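2-keto-3-deoxy-D-arabinonate dehydratase (Sulfolobus solfataricus, PDB 2Q18) catalyses the dehydration of 2-dehydro-3-deoxy-D-arabinonate to 2,5-dioxopentanoate, a step in the pentose oxidation pathway from D-arabinonate to 2-oxoglutarate. Local coordinates at residues I67-D72 with C188-V193; P74-S79 with F116-P121. One frame throughout, in Å; residues are numbered along the deposited sequence.

Contact 1. Residues I67-D72 with C188-V193; sequences ITKPID and CAFGPV
Phe190 holds CG between its backbone N and carbonyl carbon (chi1 72°), and its ring lies against Lys69, Pro70 and Ile71. Pro70 crosses it obliquely, CD lying 3.5 Å from Phe190 CE1. Lys69 keeps CG beside its backbone N (chi1 -68°), and CB, CG and CD pass the CE2 and CZ atoms of Phe190 at about a right angle before the chain carries NZ off to hydrogen bonds with the carbonyls of Pro121 and Cys124. At the ring edge, near its plane, Ile71 O stands 3.3 Å from Phe190 CZ. At the start of 67-72, Ile67 CD1 lies 4.2 Å from Pro192 CB, beyond the cis peptide that joins Gly191 to Pro192. The direct packing is thus largely apolar, and two waters join the backbones: one bridges Thr68 O and Pro192 O, the other donates to both Thr68 O and Phe190 O. The contact is buried where the connection between strands 65-67 and 76-80 passes the corner of strand 188-195. Strand 2-8 lends Leu3 against Pro70 and Phe4 against Val193, helix 53-59 packs Leu57 on Pro192, and strand 124-125 places Cys124 against Phe190.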
ATOM      1  N   ILE A  67      25.849   0.953   6.137  1.00 23.24           N
ATOM      2  CA  ILE A  67      25.885   0.959   4.677  1.00 23.46           C
ATOM      3  C   ILE A  67      25.474  -0.418   4.135  1.00 23.73           C
ATOM      4  O   ILE A  67      25.705  -1.447   4.778  1.00 24.06           O
ATOM      5  CB  ILE A  67      27.270   1.430   4.132  1.00 24.01           C
ATOM      6  CG1 ILE A  67      27.186   1.790   2.642  1.00 23.49           C
ATOM      7  CG2 ILE A  67      28.381   0.393   4.445  1.00 23.64           C
ATOM      8  CD1 ILE A  67      28.393   2.558   2.104  1.00 22.82           C
ATOM      9  N   THR A  68      24.826  -0.429   2.977  1.00 23.49           N
ATOM     10  CA  THR A  68      24.357  -1.679   2.378  1.00 22.77           C
ATOM     11  C   THR A  68      24.414  -1.579   0.850  1.00 22.60           C
ATOM     12  O   THR A  68      25.112  -0.710   0.315  1.00 22.32           O
ATOM     13  CB  THR A  68      22.945  -2.078   2.925  1.00 22.86           C
ATOM     14  OG1 THR A  68      22.579  -3.376   2.435  1.00 24.72           O
ATOM     15  CG2 THR A  68      21.867  -1.042   2.551  1.00 21.07           C
ATOM     16  N   LYS A  69      23.716  -2.472   0.151  1.00 22.53           N
ATOM     17  CA  LYS A  69      23.537  -2.342  -1.302  1.00 23.43           C
ATOM     18  C   LYS A  69      22.966  -0.956  -1.595  1.00 22.30           C
ATOM     19  O   LYS A  69      22.007  -0.548  -0.941  1.00 22.90           O
ATOM     20  CB  LYS A  69      22.563  -3.404  -1.825  1.00 22.76           C
ATOM     21  CG  LYS A  69      23.073  -4.832  -1.766  1.00 23.91           C
ATOM     22  CD  LYS A  69      21.975  -5.831  -2.142  1.00 24.72           C
ATOM     23  CE  LYS A  69      21.011  -6.055  -0.979  1.00 26.61           C
ATOM     24  NZ  LYS A  69      20.165  -7.245  -1.176  1.00 27.91           N
ATOM     25  N   PRO A  70      23.573  -0.211  -2.539  1.00 22.03           N
ATOM     26  CA  PRO A  70      23.054   1.121  -2.875  1.00 22.60           C
ATOM     27  C   PRO A  70      21.652   1.120  -3.512  1.00 22.52           C
ATOM     28  O   PRO A  70      20.929   2.115  -3.400  1.00 22.22           O
ATOM     29  CB  PRO A  70      24.098   1.684  -3.850  1.00 22.49           C
ATOM     30  CG  PRO A  70      24.822   0.506  -4.372  1.00 22.65           C
ATOM     31  CD  PRO A  70      24.795  -0.538  -3.296  1.00 21.99           C
ATOM     32  N   ILE A  71      21.287   0.023  -4.176  1.00 22.38           N
ATOM     33  CA  ILE A  71      19.930  -0.175  -4.706  1.00 22.07           C
ATOM     34  C   ILE A  71      19.537  -1.634  -4.540  1.00 22.64           C
ATOM     35  O   ILE A  71      20.387  -2.483  -4.250  1.00 21.98           O
ATOM     36  CB  ILE A  71      19.790   0.192  -6.231  1.00 22.38           C
ATOM     37  CG1 ILE A  71      20.663  -0.725  -7.107  1.00 19.63           C
ATOM     38  CG2 ILE A  71      20.057   1.689  -6.487  1.00 19.14           C
ATOM     39  CD1 ILE A  71      20.418  -0.586  -8.615  1.00 22.44           C
ATOM     40  N   ASP A  72      18.249  -1.915  -4.718  1.00 22.57           N
ATOM     41  CA  ASP A  72      17.767  -3.276  -4.903  1.00 23.81           C
ATOM     42  C   ASP A  72      17.600  -3.505  -6.407  1.00 23.91           C
ATOM     43  O   ASP A  72      16.597  -3.081  -6.987  1.00 23.53           O
ATOM     44  CB  ASP A  72      16.432  -3.492  -4.172  1.00 24.02           C
ATOM     45  CG  ASP A  72      16.545  -3.295  -2.661  1.00 28.32           C
ATOM     46  OD1 ASP A  72      17.457  -3.888  -2.046  1.00 28.40           O
ATOM     47  OD2 ASP A  72      15.717  -2.548  -2.085  1.00 32.29           O
ATOM     48  N   CYS A 188      26.624 -12.842  -4.890  1.00 23.58           N
ATOM     49  CA  CYS A 188      26.817 -11.589  -5.591  1.00 23.36           C
ATOM     50  C   CYS A 188      26.938 -10.416  -4.619  1.00 23.18           C
ATOM     51  O   CYS A 188      26.146 -10.306  -3.684  1.00 23.40           O
ATOM     52  CB  CYS A 188      25.604 -11.378  -6.514  1.00 24.64           C
ATOM     53  SG  CYS A 188      25.712  -9.957  -7.527  1.00 29.36           S
ATOM     54  N   ALA A 189      27.918  -9.538  -4.849  1.00 22.94           N
ATOM     55  CA  ALA A 189      28.084  -8.328  -4.040  1.00 22.87           C
ATOM     56  C   ALA A 189      28.358  -7.119  -4.912  1.00 22.56           C
ATOM     57  O   ALA A 189      29.030  -7.236  -5.933  1.00 23.70           O
ATOM     58  CB  ALA A 189      29.213  -8.501  -3.035  1.00 22.89           C
ATOM     59  N   PHE A 190      27.854  -5.954  -4.510  1.00 22.27           N
ATOM     60  CA  PHE A 190      28.112  -4.733  -5.274  1.00 22.34           C
ATOM     61  C   PHE A 190      28.067  -3.458  -4.445  1.00 22.27           C
ATOM     62  O   PHE A 190      27.443  -3.407  -3.388  1.00 22.38           O
ATOM     63  CB  PHE A 190      27.192  -4.628  -6.511  1.00 22.12           C
ATOM     64  CG  PHE A 190      25.752  -4.317  -6.188  1.00 22.62           C
ATOM     65  CD1 PHE A 190      25.281  -3.007  -6.250  1.00 21.98           C
ATOM     66  CD2 PHE A 190      24.869  -5.334  -5.847  1.00 20.66           C
ATOM     67  CE1 PHE A 190      23.943  -2.713  -5.957  1.00 21.54           C
ATOM     68  CE2 PHE A 190      23.532  -5.048  -5.550  1.00 23.02           C
ATOM     69  CZ  PHE A 190      23.074  -3.736  -5.605  1.00 21.83           C
ATOM     70  N   GLY A 191      28.726  -2.425  -4.959  1.00 23.32           N
ATOM     71  CA  GLY A 191      28.840  -1.148  -4.277  1.00 24.31           C
ATOM     72  C   GLY A 191      30.293  -0.711  -4.191  1.00 25.31           C
ATOM     73  O   GLY A 191      31.101  -1.083  -5.047  1.00 25.85           O
ATOM     74  N   PRO A 192      30.644   0.080  -3.156  1.00 25.03           N
ATOM     75  CA  PRO A 192      29.754   0.573  -2.096  1.00 24.88           C
ATOM     76  C   PRO A 192      28.833   1.695  -2.574  1.00 24.59           C
ATOM     77  O   PRO A 192      27.898   2.074  -1.862  1.00 24.71           O
ATOM     78  CB  PRO A 192      30.722   1.094  -1.023  1.00 24.57           C
ATOM     79  CG  PRO A 192      31.994   1.377  -1.738  1.00 26.16           C
ATOM     80  CD  PRO A 192      32.039   0.533  -2.979  1.00 25.19           C
ATOM     81  N   VAL A 193      29.108   2.211  -3.767  1.00 24.83           N
ATOM     82  CA  VAL A 193      28.326   3.280  -4.372  1.00 24.81           C
ATOM     83  C   VAL A 193      27.951   2.937  -5.810  1.00 25.36           C
ATOM     84  O   VAL A 193      28.556   2.058  -6.434  1.00 25.54           O
ATOM     85  CB  VAL A 193      29.092   4.637  -4.384  1.00 25.22           C
ATOM     86  CG1 VAL A 193      29.289   5.180  -2.967  1.00 26.01           C
ATOM     87  CG2 VAL A 193      30.440   4.509  -5.118  1.00 24.69           C
TER
HETATM   88  O   HOH W   1      25.471   1.820  -0.467  1.00 21.83           O
HETATM   89  O   HOH W   2      27.278  -1.721  -1.196  1.00 22.84           O

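Contact 2. Residues P74-S79 with F116-P121; sequences PEVWGS and FFKATP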
ATOM      1  N   PRO A  74      16.390  -5.152  -9.550  1.00 23.83           N
ATOM      2  CA  PRO A  74      15.355  -6.166  -9.749  1.00 22.62           C
ATOM      3  C   PRO A  74      15.905  -7.425 -10.416  1.00 21.45           C
ATOM      4  O   PRO A  74      15.446  -8.525 -10.119  1.00 21.06           O
ATOM      5  CB  PRO A  74      14.327  -5.458 -10.640  1.00 22.76           C
ATOM      6  CG  PRO A  74      14.571  -3.992 -10.408  1.00 25.60           C
ATOM      7  CD  PRO A  74      16.061  -3.887 -10.235  1.00 23.77           C
ATOM      8  N   GLU A  75      16.898  -7.255 -11.287  1.00 21.04           N
ATOM      9  CA  GLU A  75      17.579  -8.378 -11.923  1.00 21.47           C
ATOM     10  C   GLU A  75      19.064  -8.095 -11.993  1.00 20.89           C
ATOM     11  O   GLU A  75      19.476  -6.944 -12.154  1.00 21.46           O
ATOM     12  CB  GLU A  75      17.033  -8.633 -13.340  1.00 21.24           C
ATOM     13  CG  GLU A  75      15.562  -9.027 -13.366  1.00 20.62           C
ATOM     14  CD  GLU A  75      15.022  -9.310 -14.765  1.00 22.81           C
ATOM     15  OE1 GLU A  75      15.806  -9.354 -15.741  1.00 23.29           O
ATOM     16  OE2 GLU A  75      13.795  -9.497 -14.875  1.00 21.80           O
ATOM     17  N   VAL A  76      19.865  -9.149 -11.859  1.00 20.98           N
ATOM     18  CA  VAL A  76      21.305  -9.045 -12.086  1.00 21.22           C
ATOM     19  C   VAL A  76      21.713 -10.065 -13.137  1.00 20.67           C
ATOM     20  O   VAL A  76      21.413 -11.254 -13.019  1.00 21.07           O
ATOM     21  CB  VAL A  76      22.144  -9.247 -10.793  1.00 20.25           C
ATOM     22  CG1 VAL A  76      23.626  -9.047 -11.090  1.00 21.46           C
ATOM     23  CG2 VAL A  76      21.698  -8.286  -9.695  1.00 20.76           C
ATOM     24  N   TRP A  77      22.390  -9.577 -14.168  1.00 21.91           N
ATOM     25  CA  TRP A  77      22.875 -10.413 -15.252  1.00 23.26           C
ATOM     26  C   TRP A  77      24.389 -10.258 -15.368  1.00 25.18           C
ATOM     27  O   TRP A  77      24.960  -9.246 -14.952  1.00 24.43           O
ATOM     28  CB  TRP A  77      22.217 -10.006 -16.575  1.00 22.98           C
ATOM     29  CG  TRP A  77      20.743 -10.316 -16.666  1.00 22.93           C
ATOM     30  CD1 TRP A  77      19.719  -9.625 -16.081  1.00 22.03           C
ATOM     31  CD2 TRP A  77      20.137 -11.384 -17.406  1.00 23.81           C
ATOM     32  NE1 TRP A  77      18.509 -10.199 -16.410  1.00 22.45           N
ATOM     33  CE2 TRP A  77      18.738 -11.280 -17.223  1.00 23.43           C
ATOM     34  CE3 TRP A  77      20.641 -12.413 -18.217  1.00 23.64           C
ATOM     35  CZ2 TRP A  77      17.834 -12.172 -17.812  1.00 23.00           C
ATOM     36  CZ3 TRP A  77      19.744 -13.302 -18.800  1.00 23.82           C
ATOM     37  CH2 TRP A  77      18.354 -13.172 -18.597  1.00 22.37           C
ATOM     38  N   GLY A  78      25.033 -11.261 -15.951  1.00 26.60           N
ATOM     39  CA  GLY A  78      26.467 -11.210 -16.143  1.00 28.85           C
ATOM     40  C   GLY A  78      26.883 -11.540 -17.557  1.00 31.21           C
ATOM     41  O   GLY A  78      26.162 -12.214 -18.295  1.00 30.34           O
ATOM     42  N   SER A  79      28.048 -11.028 -17.933  1.00 33.30           N
ATOM     43  CA  SER A  79      28.723 -11.445 -19.143  1.00 36.17           C
ATOM     44  C   SER A  79      30.076 -12.016 -18.729  1.00 37.52           C
ATOM     45  O   SER A  79      30.595 -11.702 -17.653  1.00 38.99           O
ATOM     46  CB  SER A  79      28.893 -10.268 -20.100  1.00 36.48           C
ATOM     47  OG  SER A  79      29.032 -10.720 -21.440  1.00 40.89           O
ATOM     48  N   PHE A 116      24.425 -14.416 -19.000  1.00 27.94           N
ATOM     49  CA  PHE A 116      23.750 -15.312 -18.056  1.00 26.91           C
ATOM     50  C   PHE A 116      23.013 -14.540 -16.963  1.00 25.71           C
ATOM     51  O   PHE A 116      23.363 -13.403 -16.660  1.00 26.76           O
ATOM     52  CB  PHE A 116      24.740 -16.322 -17.445  1.00 27.16           C
ATOM     53  CG  PHE A 116      25.900 -15.685 -16.716  1.00 28.38           C
ATOM     54  CD1 PHE A 116      25.816 -15.405 -15.352  1.00 28.25           C
ATOM     55  CD2 PHE A 116      27.079 -15.377 -17.391  1.00 28.65           C
ATOM     56  CE1 PHE A 116      26.884 -14.814 -14.673  1.00 28.36           C
ATOM     57  CE2 PHE A 116      28.158 -14.783 -16.721  1.00 30.88           C
ATOM     58  CZ  PHE A 116      28.058 -14.502 -15.361  1.00 27.51           C
ATOM     59  N   PHE A 117      21.987 -15.156 -16.386  1.00 25.02           N
ATOM     60  CA  PHE A 117      21.296 -14.581 -15.236  1.00 24.30           C
ATOM     61  C   PHE A 117      22.128 -14.862 -13.985  1.00 24.38           C
ATOM     62  O   PHE A 117      22.515 -16.006 -13.736  1.00 23.86           O
ATOM     63  CB  PHE A 117      19.890 -15.179 -15.088  1.00 23.62           C
ATOM     64  CG  PHE A 117      19.066 -14.538 -13.995  1.00 23.01           C
ATOM     65  CD1 PHE A 117      18.981 -15.125 -12.733  1.00 23.28           C
ATOM     66  CD2 PHE A 117      18.376 -13.351 -14.228  1.00 23.69           C
ATOM     67  CE1 PHE A 117      18.218 -14.536 -11.715  1.00 24.40           C
ATOM     68  CE2 PHE A 117      17.615 -12.753 -13.222  1.00 25.41           C
ATOM     69  CZ  PHE A 117      17.537 -13.347 -11.962  1.00 24.71           C
ATOM     70  N   LYS A 118      22.383 -13.820 -13.199  1.00 24.56           N
ATOM     71  CA  LYS A 118      23.280 -13.926 -12.046  1.00 24.05           C
ATOM     72  C   LYS A 118      22.552 -13.967 -10.702  1.00 23.93           C
ATOM     73  O   LYS A 118      22.801 -14.862  -9.891  1.00 25.00           O
ATOM     74  CB  LYS A 118      24.323 -12.800 -12.072  1.00 23.58           C
ATOM     75  CG  LYS A 118      25.208 -12.696 -10.816  1.00 24.67           C
ATOM     76  CD  LYS A 118      26.009 -13.977 -10.558  1.00 22.60           C
ATOM     77  CE  LYS A 118      26.716 -13.909  -9.210  1.00 25.21           C
ATOM     78  NZ  LYS A 118      27.499 -15.159  -8.928  1.00 21.83           N
ATOM     79  N   ALA A 119      21.665 -13.002 -10.458  1.00 22.68           N
ATOM     80  CA  ALA A 119      21.015 -12.908  -9.162  1.00 23.46           C
ATOM     81  C   ALA A 119      19.704 -12.138  -9.170  1.00 23.39           C
ATOM     82  O   ALA A 119      19.466 -11.278 -10.020  1.00 22.59           O
ATOM     83  CB  ALA A 119      21.986 -12.283  -8.123  1.00 23.43           C
ATOM     84  N   THR A 120      18.858 -12.483  -8.205  1.00 24.04           N
ATOM     85  CA  THR A 120      17.739 -11.651  -7.784  1.00 23.95           C
ATOM     86  C   THR A 120      18.278 -10.743  -6.664  1.00 25.16           C
ATOM     87  O   THR A 120      19.346 -11.035  -6.111  1.00 24.73           O
ATOM     88  CB  THR A 120      16.597 -12.530  -7.252  1.00 24.77           C
ATOM     89  OG1 THR A 120      17.122 -13.447  -6.276  1.00 22.55           O
ATOM     90  CG2 THR A 120      15.947 -13.315  -8.402  1.00 21.04           C
ATOM     91  N   PRO A 121      17.564  -9.640  -6.334  1.00 24.62           N
ATOM     92  CA  PRO A 121      18.070  -8.710  -5.312  1.00 24.98           C
ATOM     93  C   PRO A 121      18.359  -9.348  -3.938  1.00 25.52           C
ATOM     94  O   PRO A 121      19.313  -8.947  -3.268  1.00 26.20           O
ATOM     95  CB  PRO A 121      16.961  -7.643  -5.205  1.00 25.29           C
ATOM     96  CG  PRO A 121      15.748  -8.253  -5.851  1.00 24.72           C
ATOM     97  CD  PRO A 121      16.277  -9.187  -6.898  1.00 24.67           C
TER
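Pro74 O meets Pro121 CD at 3.4 Å where the two segments come together beyond their paired strands. Glu75 rests CB near Phe117 CE2 and extends its carboxylate to the indole of Trp77: Trp77 NE1 donates to Glu75 OE1 at 2.9 Å, nearly straight and in the ring plane, while Glu75 OE2 forms a salt bridge with Arg123 of the second subunit. Val76 N bonds to Ala119 O, and Val76 O accepts two donors from the same face of its carbonyl plane, Lys118 N at 2.7 Å and Ala119 N at 3.1 Å. Lys118 and Ala119 both facing Val76 make a classic beta bulge in this antiparallel pair, shifting the register by one residue. The side chains of Val76 and Lys118 lie side by side, pointing the same way, Val76 CG1 near Lys118 CB; Lys118 NZ forms a salt bridge with the magnesium ligand Asp164 and hydrogen bonds to the carbonyls of Lys182 and Cys187. Trp77 forms a non-hydrogen-bonded pair with Phe117, whose ring edge is turned to the face of the Trp77 five-membered ring, planes at 89°, with Phe117 CD2 3.7 Å from Trp77 CE2. Phe117 CB sits over the six-membered ring of Trp77 in a CH-pi contact. The Phe117 ring also stacks on Phe117 of the second subunit. Gly78 pairs with Phe116 through two nearly straight bonds, Gly78 N to Phe116 O 2.8 Å and Phe116 N to Gly78 O 2.9 Å. Gly78 CA lies over the face of the Phe116 ring, 3.7 Å from Phe116 CZ, leaving little room there. Ser79 C touches Phe116 CE2, and Phe116 in turn lies close to the substrate-binding Lys182.

From the N terminus, the chain runs through strand 65-67 into 67-72, the first half of contact 1, then at once into 74-79, the first half of contact 2. Strand 114-119 returns to close contact 2 as an antiparallel pair. Contact 1 closes later, when strand 188-195 comes back to 67-72, so the loop of contact 2 is nested inside that of contact 1. The two also touch where Cys188 CB packs on Ala119 CB and Cys188 SG lies near Val76 CG1. Together they tie the connection after strand 65-67 to the strands around the metal-binding site of this FAH-family fold, with contact 2 also reaching the second subunit.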